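Local coordinates for protein leucyl aminopeptidase (Trypanosoma brucei brucei, PDB 5NTD) that probably removes N-terminal amino acids, leucine among them, from peptides as a manganese-containing hydrolase of the M17 aminopeptidase family, at residues 32-35 with 41-44; 75-78 with 83-86; 95-100 with 133-138; 59-62 with 66-69. All blocks are in the same frame, centred on the assembly; numbering follows the deposited sequence.

Overall arrangement
Four contacts, taken from the N terminus, trace how the N-terminal domain, related to the macro fold, is folded. Contact 1 (32-35 with 41-44) closes the turn from helix 31-38 toward strand 46-52. Contact 4 (59-62 with 66-69) closes the link between helices 59-62 and 69-77, and contact 2 (75-78 with 83-86) the turn from helix 69-77 into strand 83-89. Contact 3 (95-100 with 133-138) spans a longer excursion through the rest of strand 99-107 and helix 120-131. All four follow in series, none enclosing or crossing another. Leu42 of contact 1 packs on Val100 of contact 3 and Phe66 of contact 4, while Tyr67 of contact 4 meets Ile75 of contact 2.

Contact 1 (32-35 with 41-44); sequences AAYE and VLSS. Unlike the reference sequence in segment 32-35: Ala32 (reference Thr).
Tyr34 sits on helix 31-38, while Val41 and Leu42 run extended in the non-repetitive segment beyond the helix end, and Ser43 turns back to helical backbone angles. The two backbones stay well apart, and a single long side chain bridges them.

That bridge is the phenol of Tyr34. With CG anti to the backbone N (chi1 177°), the side chain leaves the helix and delivers its hydroxyl to the loop. Tyr34 OH comes to 3.5 Å from Leu42 CA. Farther along the leucine, Leu42 CG is 3.9 Å from Tyr34 OH and Leu42 CD1 lies equally near, so the hydroxyl end rests against the base of the leucine branch. Val41 O is also 3.9 Å from Tyr34 OH and approaches the ring obliquely. The contact between the segments is one of van der Waals packing.

The polarity of the hydroxyl is met by Asp142, whose OD2 is hydrogen-bonded to Tyr34 OH while its OD1 is hydrogen-bonded to Ser43 OG. One carboxylate on strand 140-145 thus bonds a residue from each segment, a shared partner consistent with holding loop and helix together. Gln38 adds hydrogen bonds to Val41 O and Ser43 OG from the same helix.

Around this, the Tyr34 ring meets Phe144 of strand 140-145 edge-to-face and touches Gln185 and Val187 of strand 183-188. Through Tyr34, helix 31-38 packs on two neighbouring parallel strands, and loop 41-44 then leads into strand 46-52.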
loop_
_atom_site.group_PDB
_atom_site.type_symbol
_atom_site.label_atom_id
_atom_site.label_comp_id
_atom_site.label_asym_id
_atom_site.label_seq_id
_atom_site.Cartn_x
_atom_site.Cartn_y
_atom_site.Cartn_z
ATOM N N ALA G 32 53.547 27.603 11.548
ATOM C CA ALA G 32 54.562 28.594 11.974
ATOM C C ALA G 32 53.921 29.683 12.829
ATOM O O ALA G 32 54.445 30.062 13.881
ATOM C CB ALA G 32 55.280 29.213 10.771
ATOM N N ALA G 33 52.785 30.207 12.396
ATOM C CA ALA G 33 52.118 31.276 13.184
ATOM C C ALA G 33 51.719 30.745 14.558
ATOM O O ALA G 33 51.744 31.456 15.579
ATOM C CB ALA G 33 50.914 31.834 12.445
ATOM N N TYR G 34 51.308 29.484 14.561
ATOM C CA TYR G 34 50.865 28.789 15.798
ATOM C C TYR G 34 52.044 28.614 16.792
ATOM O O TYR G 34 51.908 28.928 17.987
ATOM C CB TYR G 34 50.288 27.419 15.420
ATOM C CG TYR G 34 49.846 26.546 16.568
ATOM C CD1 TYR G 34 50.744 25.716 17.223
ATOM C CD2 TYR G 34 48.530 26.507 16.955
ATOM C CE1 TYR G 34 50.345 24.898 18.269
ATOM C CE2 TYR G 34 48.109 25.682 18.004
ATOM C CZ TYR G 34 49.021 24.874 18.644
ATOM O OH TYR G 34 48.633 24.033 19.664
ATOM N N GLU G 35 53.162 28.087 16.283
ATOM C CA GLU G 35 54.471 28.009 17.049
ATOM C C GLU G 35 54.853 29.375 17.644
ATOM O O GLU G 35 55.169 29.505 18.826
ATOM C CB GLU G 35 55.639 27.526 16.165
ATOM N N VAL G 41 52.459 25.383 23.439
ATOM C CA VAL G 41 51.373 25.111 24.388
ATOM C C VAL G 41 50.056 24.853 23.624
ATOM O O VAL G 41 49.489 25.759 23.003
ATOM C CB VAL G 41 51.117 26.288 25.364
ATOM C CG1 VAL G 41 50.127 25.891 26.465
ATOM C CG2 VAL G 41 52.423 26.772 25.997
ATOM N N LEU G 42 49.558 23.624 23.721
ATOM C CA LEU G 42 48.261 23.263 23.105
ATOM C C LEU G 42 47.131 24.061 23.713
ATOM O O LEU G 42 47.148 24.447 24.888
ATOM C CB LEU G 42 47.990 21.794 23.232
ATOM C CG LEU G 42 48.628 20.996 22.090
ATOM C CD1 LEU G 42 50.126 21.222 21.960
ATOM C CD2 LEU G 42 48.396 19.532 22.354
ATOM N N SER G 43 46.137 24.329 22.889
ATOM C CA SER G 43 44.966 25.143 23.320
ATOM C C SER G 43 44.154 24.438 24.403
ATOM O O SER G 43 43.431 25.067 25.167
ATOM C CB SER G 43 44.073 25.462 22.120
ATOM O OG SER G 43 44.742 26.237 21.126
ATOM N N SER G 44 44.212 23.114 24.410
ATOM C CA SER G 44 43.411 22.289 25.341
ATOM C C SER G 44 43.971 20.892 25.444
ATOM O O SER G 44 44.960 20.564 24.790
ATOM C CB SER G 44 41.920 22.217 24.901
ATOM O OG SER G 44 41.715 21.360 23.779
#

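Contact 2 (75-78 with 83-86); sequences IERV and TYGV
Arg77 lays the aliphatic part of its side chain over one face of the Tyr84 ring, the central element of this helix-to-strand turn. Arg77 CB stands 3.9 Å from the centroid of the Tyr84 ring, 15° off the ring normal, a CH-pi contact displaced toward the rim. From there the arginine runs extended from CG to NE, following the ring toward its hydroxyl, and Arg77 CD reaches Tyr84 OH at 3.3 Å. The guanidinium does not stack: its plane is turned 49° from that of the phenol, and the hydroxyl approaches it obliquely. Its charge is directed instead to Glu73, one helical turn earlier, which forms a salt bridge with Arg77 NE and may help set the rotation of the group.

Val78, the first residue to leave helical geometry, supports the other end of the tyrosine. Val78 CB packs on Tyr84 CB at 3.9 Å, and Val78 CG2, anti to its backbone N, is 3.7 Å from Thr83 C, so the branch rests on the strand backbone.

The surroundings extend into a second subunit, whose Arg101 packs on both Arg77 and Tyr84 and hydrogen-bonds Gly85 O. The arrangement is a short connection from a helix into a strand, in which the last turn of helix 69-77 covers the start of strand 83-89, an edge strand of the sheet within this chain, antiparallel to strand 99-107 and placed here at a subunit interface.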
loop_
_atom_site.group_PDB
_atom_site.type_symbol
_atom_site.label_atom_id
_atom_site.label_comp_id
_atom_site.label_asym_id
_atom_site.label_seq_id
_atom_site.Cartn_x
_atom_site.Cartn_y
_atom_site.Cartn_z
ATOM N N ILE G 75 49.707 6.716 13.981
ATOM C CA ILE G 75 49.822 6.835 12.503
ATOM C C ILE G 75 49.964 5.462 11.813
ATOM O O ILE G 75 49.353 5.212 10.778
ATOM C CB ILE G 75 50.933 7.816 12.122
ATOM C CG1 ILE G 75 50.503 9.222 12.544
ATOM C CG2 ILE G 75 51.208 7.783 10.621
ATOM C CD1 ILE G 75 51.634 10.215 12.532
ATOM N N GLU G 76 50.678 4.549 12.451
ATOM C CA GLU G 76 50.748 3.145 11.949
ATOM C C GLU G 76 49.446 2.372 12.076
ATOM O O GLU G 76 49.112 1.555 11.245
ATOM C CB GLU G 76 51.828 2.315 12.664
ATOM C CG GLU G 76 53.254 2.743 12.353
ATOM C CD GLU G 76 53.513 2.830 10.848
ATOM O OE1 GLU G 76 53.070 1.915 10.099
ATOM O OE2 GLU G 76 54.144 3.825 10.423
ATOM N N ARG G 77 48.750 2.614 13.165
ATOM C CA ARG G 77 47.584 1.783 13.546
ATOM C C ARG G 77 46.243 2.260 12.976
ATOM O O ARG G 77 45.309 1.485 12.848
ATOM C CB ARG G 77 47.498 1.648 15.081
ATOM C CG ARG G 77 48.514 0.662 15.643
ATOM C CD ARG G 77 48.509 0.688 17.158
ATOM N NE ARG G 77 49.527 -0.181 17.765
ATOM C CZ ARG G 77 49.290 -1.242 18.543
ATOM N NH1 ARG G 77 50.320 -1.939 18.992
ATOM N NH2 ARG G 77 48.060 -1.623 18.874
ATOM N N VAL G 78 46.164 3.543 12.672
ATOM C CA VAL G 78 44.933 4.155 12.146
ATOM C C VAL G 78 44.567 3.524 10.795
ATOM O O VAL G 78 45.427 3.208 9.968
ATOM C CB VAL G 78 45.013 5.691 12.026
ATOM C CG1 VAL G 78 45.966 6.109 10.919
ATOM C CG2 VAL G 78 43.635 6.300 11.799
ATOM N N THR G 83 39.780 6.850 12.721
ATOM C CA THR G 83 40.553 7.585 13.700
ATOM C C THR G 83 41.260 6.636 14.676
ATOM O O THR G 83 40.899 5.474 14.805
ATOM C CB THR G 83 39.714 8.579 14.512
ATOM O OG1 THR G 83 38.726 7.878 15.261
ATOM C CG2 THR G 83 39.051 9.597 13.631
ATOM N N TYR G 84 42.251 7.188 15.368
ATOM C CA TYR G 84 43.024 6.468 16.391
ATOM C C TYR G 84 43.599 7.472 17.357
ATOM O O TYR G 84 44.280 8.409 16.973
ATOM C CB TYR G 84 44.147 5.650 15.795
ATOM C CG TYR G 84 44.606 4.513 16.690
ATOM C CD1 TYR G 84 45.611 4.698 17.660
ATOM C CD2 TYR G 84 44.059 3.235 16.557
ATOM C CE1 TYR G 84 46.045 3.639 18.462
ATOM C CE2 TYR G 84 44.494 2.175 17.349
ATOM C CZ TYR G 84 45.500 2.376 18.295
ATOM O OH TYR G 84 45.880 1.319 19.093
ATOM N N GLY G 85 43.292 7.272 18.616
ATOM C CA GLY G 85 43.641 8.213 19.691
ATOM C C GLY G 85 44.695 7.639 20.639
ATOM O O GLY G 85 44.700 6.443 20.979
ATOM N N VAL G 86 45.594 8.518 21.040
ATOM C CA VAL G 86 46.651 8.186 22.036
ATOM C C VAL G 86 46.831 9.311 23.045
ATOM O O VAL G 86 46.663 10.503 22.728
ATOM C CB VAL G 86 48.020 7.910 21.424
ATOM C CG1 VAL G 86 47.991 6.642 20.615
ATOM C CG2 VAL G 86 48.475 9.089 20.590
#

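Contact 3 (95-100 with 133-138); sequences AGSKFV and EVKEPN
Ser97 and Lys135 make this contact almost alone, joining two loops that lie more than thirty residues apart in sequence. The ammonium of Lys135 donates a hydrogen bond to Ser97 OG, with 2.8 Å between Lys135 NZ and that oxygen. The lysine arrives from the far loop by a curved route: its chain departs with CG between the backbone N and the carbonyl carbon (chi1 64°) and bends again at chi3 before NZ meets the serine.

Ser97 is both receiver and donor. Its hydroxyl, anti to the backbone N, gives its proton to Phe99 O at 2.8 Å from Ser97 OG, with a C=O...O angle of 153° and a tilt of 16° from the carbonyl plane. Because that proton is committed to the carbonyl, the oxygen is left to accept from the lysine, and the ammonium may strengthen the hydroxyl as a donor. Water 1 links the same parts: it accepts from Lys98 N at 3.0 Å, and more weakly from Lys135 NZ at 3.2 Å. The ammonium is held mainly by the serine, with the water as a weaker second link to the same loop.

Arg77 of a second subunit packs against both Ser97 and Lys135, so this surface pair takes part in the subunit interface. Asn93 in turn holds Ser97 N.

In the fold, the bond spans the N-terminal ends of strands 99-107 and 140-145, between which strand 46-52 runs parallel to both. It closes a beta-alpha-beta unit through helix 120-131, the alternating strand-and-helix build characteristic of a macro-like domain.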
loop_
_atom_site.group_PDB
_atom_site.type_symbol
_atom_site.label_atom_id
_atom_site.label_comp_id
_atom_site.label_asym_id
_atom_site.label_seq_id
_atom_site.Cartn_x
_atom_site.Cartn_y
_atom_site.Cartn_z
ATOM N N ALA G 95 44.591 24.214 29.141
ATOM C CA ALA G 95 43.608 23.682 30.130
ATOM C C ALA G 95 44.260 23.001 31.338
ATOM O O ALA G 95 43.604 22.515 32.232
ATOM C CB ALA G 95 42.637 22.717 29.442
ATOM N N GLY G 96 45.571 22.883 31.307
ATOM C CA GLY G 96 46.325 22.222 32.408
ATOM C C GLY G 96 45.965 20.753 32.651
ATOM O O GLY G 96 45.919 20.287 33.780
ATOM N N SER G 97 45.816 20.013 31.571
ATOM C CA SER G 97 45.319 18.648 31.595
ATOM C C SER G 97 46.532 17.736 31.727
ATOM O O SER G 97 47.570 17.971 31.099
ATOM C CB SER G 97 44.552 18.390 30.292
ATOM O OG SER G 97 43.894 17.137 30.269
ATOM N N LYS G 98 46.439 16.739 32.602
ATOM C CA LYS G 98 47.581 15.845 32.910
ATOM C C LYS G 98 48.015 15.130 31.630
ATOM O O LYS G 98 49.216 14.970 31.283
ATOM C CB LYS G 98 47.108 14.823 33.971
ATOM N N PHE G 99 46.997 14.714 30.897
ATOM C CA PHE G 99 47.205 14.089 29.599
ATOM C C PHE G 99 46.545 14.897 28.507
ATOM O O PHE G 99 45.515 15.544 28.719
ATOM C CB PHE G 99 46.614 12.739 29.588
ATOM C CG PHE G 99 47.187 11.839 30.588
ATOM C CD1 PHE G 99 46.691 11.821 31.886
ATOM C CD2 PHE G 99 48.157 10.923 30.227
ATOM C CE1 PHE G 99 47.180 10.911 32.820
ATOM C CE2 PHE G 99 48.664 10.000 31.155
ATOM C CZ PHE G 99 48.168 10.001 32.451
ATOM N N VAL G 100 47.187 14.887 27.353
ATOM C CA VAL G 100 46.583 15.416 26.119
ATOM C C VAL G 100 46.260 14.222 25.239
ATOM O O VAL G 100 47.088 13.307 25.056
ATOM C CB VAL G 100 47.525 16.330 25.339
ATOM C CG1 VAL G 100 46.964 16.589 23.955
ATOM C CG2 VAL G 100 47.699 17.638 26.075
ATOM N N GLU G 133 35.618 12.920 21.626
ATOM C CA GLU G 133 36.536 12.697 22.773
ATOM C C GLU G 133 36.737 13.945 23.652
ATOM O O GLU G 133 37.451 13.909 24.635
ATOM C CB GLU G 133 37.897 12.137 22.362
ATOM C CG GLU G 133 37.919 10.663 21.904
ATOM C CD GLU G 133 39.314 10.069 21.652
ATOM O OE1 GLU G 133 40.229 10.751 21.109
ATOM O OE2 GLU G 133 39.505 8.865 21.991
ATOM N N VAL G 134 36.062 15.032 23.318
ATOM C CA VAL G 134 36.133 16.247 24.128
ATOM C C VAL G 134 35.613 15.914 25.527
ATOM O O VAL G 134 34.533 15.361 25.664
ATOM C CB VAL G 134 35.366 17.424 23.501
ATOM C CG1 VAL G 134 35.146 18.558 24.483
ATOM C CG2 VAL G 134 36.153 17.974 22.323
ATOM N N LYS G 135 36.407 16.259 26.534
ATOM C CA LYS G 135 36.107 15.934 27.970
ATOM C C LYS G 135 35.299 17.061 28.665
ATOM O O LYS G 135 34.364 16.779 29.381
ATOM C CB LYS G 135 37.324 15.451 28.778
ATOM C CG LYS G 135 38.393 16.489 28.931
ATOM C CD LYS G 135 39.677 15.883 29.553
ATOM C CE LYS G 135 40.266 16.766 30.634
ATOM N NZ LYS G 135 41.461 16.191 31.297
ATOM N N GLU G 136 35.587 18.316 28.343
ATOM C CA GLU G 136 34.917 19.504 28.955
ATOM C C GLU G 136 34.429 20.466 27.896
ATOM O O GLU G 136 34.876 20.406 26.759
ATOM C CB GLU G 136 35.880 20.273 29.877
ATOM N N PRO G 137 33.512 21.382 28.259
ATOM C CA PRO G 137 32.996 22.300 27.255
ATOM C C PRO G 137 33.747 23.634 27.285
ATOM O O PRO G 137 34.585 23.874 28.160
ATOM C CB PRO G 137 31.544 22.503 27.706
ATOM C CG PRO G 137 31.609 22.371 29.211
ATOM C CD PRO G 137 32.900 21.669 29.567
ATOM N N ASN G 138 33.408 24.496 26.329
ATOM C CA ASN G 138 34.026 25.838 26.185
ATOM C C ASN G 138 35.555 25.740 26.076
ATOM O O ASN G 138 36.264 26.617 26.552
ATOM C CB ASN G 138 33.661 26.743 27.361
ATOM C CG ASN G 138 32.190 27.102 27.388
ATOM O OD1 ASN G 138 31.539 27.222 26.340
ATOM N ND2 ASN G 138 31.645 27.253 28.592
HETATM O O HOH W 1 43.647 16.258 33.577
#

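Contact 4 (59-62 with 66-69); sequences PAVQ and FYNP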
loop_
_atom_site.group_PDB
_atom_site.type_symbol
_atom_site.label_atom_id
_atom_site.label_comp_id
_atom_site.label_asym_id
_atom_site.label_seq_id
_atom_site.Cartn_x
_atom_site.Cartn_y
_atom_site.Cartn_z
ATOM N N PRO G 59 58.132 14.175 6.942
ATOM C CA PRO G 59 59.027 14.536 8.060
ATOM C C PRO G 59 58.556 15.754 8.880
ATOM O O PRO G 59 58.758 15.800 10.087
ATOM C CB PRO G 59 60.336 14.851 7.353
ATOM C CG PRO G 59 60.302 14.019 6.126
ATOM C CD PRO G 59 58.876 13.929 5.701
ATOM N N ALA G 60 57.877 16.695 8.234
ATOM C CA ALA G 60 57.362 17.904 8.928
ATOM C C ALA G 60 56.450 17.601 10.098
ATOM O O ALA G 60 56.329 18.393 11.047
ATOM C CB ALA G 60 56.634 18.807 7.939
ATOM N N VAL G 61 55.752 16.487 9.987
ATOM C CA VAL G 61 54.777 16.025 11.033
ATOM C C VAL G 61 55.481 15.804 12.383
ATOM O O VAL G 61 54.954 16.146 13.443
ATOM C CB VAL G 61 54.024 14.729 10.589
ATOM C CG1 VAL G 61 53.137 14.193 11.701
ATOM C CG2 VAL G 61 53.145 15.020 9.380
ATOM N N GLN G 62 56.681 15.230 12.313
ATOM C CA GLN G 62 57.573 15.043 13.510
ATOM C C GLN G 62 57.902 16.327 14.285
ATOM O O GLN G 62 58.071 16.295 15.485
ATOM C CB GLN G 62 58.890 14.399 13.106
ATOM C CG GLN G 62 58.775 12.899 13.019
ATOM C CD GLN G 62 59.943 12.297 12.306
ATOM O OE1 GLN G 62 61.039 12.224 12.851
ATOM N NE2 GLN G 62 59.728 11.874 11.053
ATOM N N PHE G 66 52.935 18.243 19.428
ATOM C CA PHE G 66 52.336 17.114 20.191
ATOM C C PHE G 66 52.972 15.792 19.812
ATOM O O PHE G 66 52.560 14.756 20.313
ATOM C CB PHE G 66 50.796 17.058 19.987
ATOM C CG PHE G 66 50.387 16.981 18.546
ATOM C CD1 PHE G 66 50.406 15.781 17.874
ATOM C CD2 PHE G 66 50.050 18.146 17.846
ATOM C CE1 PHE G 66 50.070 15.719 16.529
ATOM C CE2 PHE G 66 49.726 18.099 16.499
ATOM C CZ PHE G 66 49.729 16.890 15.836
ATOM N N TYR G 67 53.870 15.808 18.848
ATOM C CA TYR G 67 54.346 14.553 18.251
ATOM C C TYR G 67 55.238 13.841 19.239
ATOM O O TYR G 67 56.024 14.456 19.910
ATOM C CB TYR G 67 55.110 14.783 16.947
ATOM C CG TYR G 67 55.387 13.522 16.146
ATOM C CD1 TYR G 67 56.538 12.782 16.334
ATOM C CD2 TYR G 67 54.490 13.087 15.169
ATOM C CE1 TYR G 67 56.787 11.628 15.584
ATOM C CE2 TYR G 67 54.730 11.940 14.409
ATOM C CZ TYR G 67 55.881 11.217 14.624
ATOM O OH TYR G 67 56.087 10.079 13.887
ATOM N N ASN G 68 55.076 12.539 19.324
ATOM C CA ASN G 68 55.948 11.687 20.121
ATOM C C ASN G 68 55.792 10.251 19.626
ATOM O O ASN G 68 55.100 10.025 18.644
ATOM C CB ASN G 68 55.643 11.847 21.609
ATOM C CG ASN G 68 54.466 11.011 22.069
ATOM O OD1 ASN G 68 53.714 10.464 21.266
ATOM N ND2 ASN G 68 54.297 10.915 23.380
ATOM N N PRO G 69 56.421 9.270 20.279
ATOM C CA PRO G 69 56.372 7.915 19.690
ATOM C C PRO G 69 55.001 7.236 19.714
ATOM O O PRO G 69 54.717 6.377 18.871
ATOM C CB PRO G 69 57.347 7.121 20.575
ATOM C CG PRO G 69 58.291 8.172 21.086
ATOM C CD PRO G 69 57.451 9.376 21.325
#
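The CH-pi part of this contact is between Gln62 and the Tyr67 ring. Gln62 CA lies over one face of the tyrosine, 3.8 Å from the centroid of the Tyr67 ring and 14° off its normal, so it is a backbone carbon that meets the ring. The glutamine then continues along the ring: Gln62 CG is 3.5 Å from Tyr67 CE1, and beyond CG the chain is extended, leaving its amide plane inclined 31° to the phenol.

Apolar packing involves Val61, whose side chain crosses that of Tyr67 at about a right angle. Val61 CG1, anti to its backbone N (chi1 175°), meets Tyr67 CE2 at 3.9 Å. The carbonyl is close as well, with Val61 O 3.5 Å from Tyr67 CD2, approaching the ring obliquely.

The polar bonds do not join the two segments. One, a weak hydrogen bond from Gln62 N to Pro59 O, lies within 59-62; Asn68 OD1 caps helix 69-77 just beyond 66-69, through Val71 N and more weakly Ala70 N.

Tyr67 also packs on Ala72 and Ile75 of helix 69-77. The whole is a short loop from a weakly bonded helical turn, 59-62, held beside strand 46-52 by Val61 and Phe66 on Leu49, into a helix that opens with an asparagine N-cap.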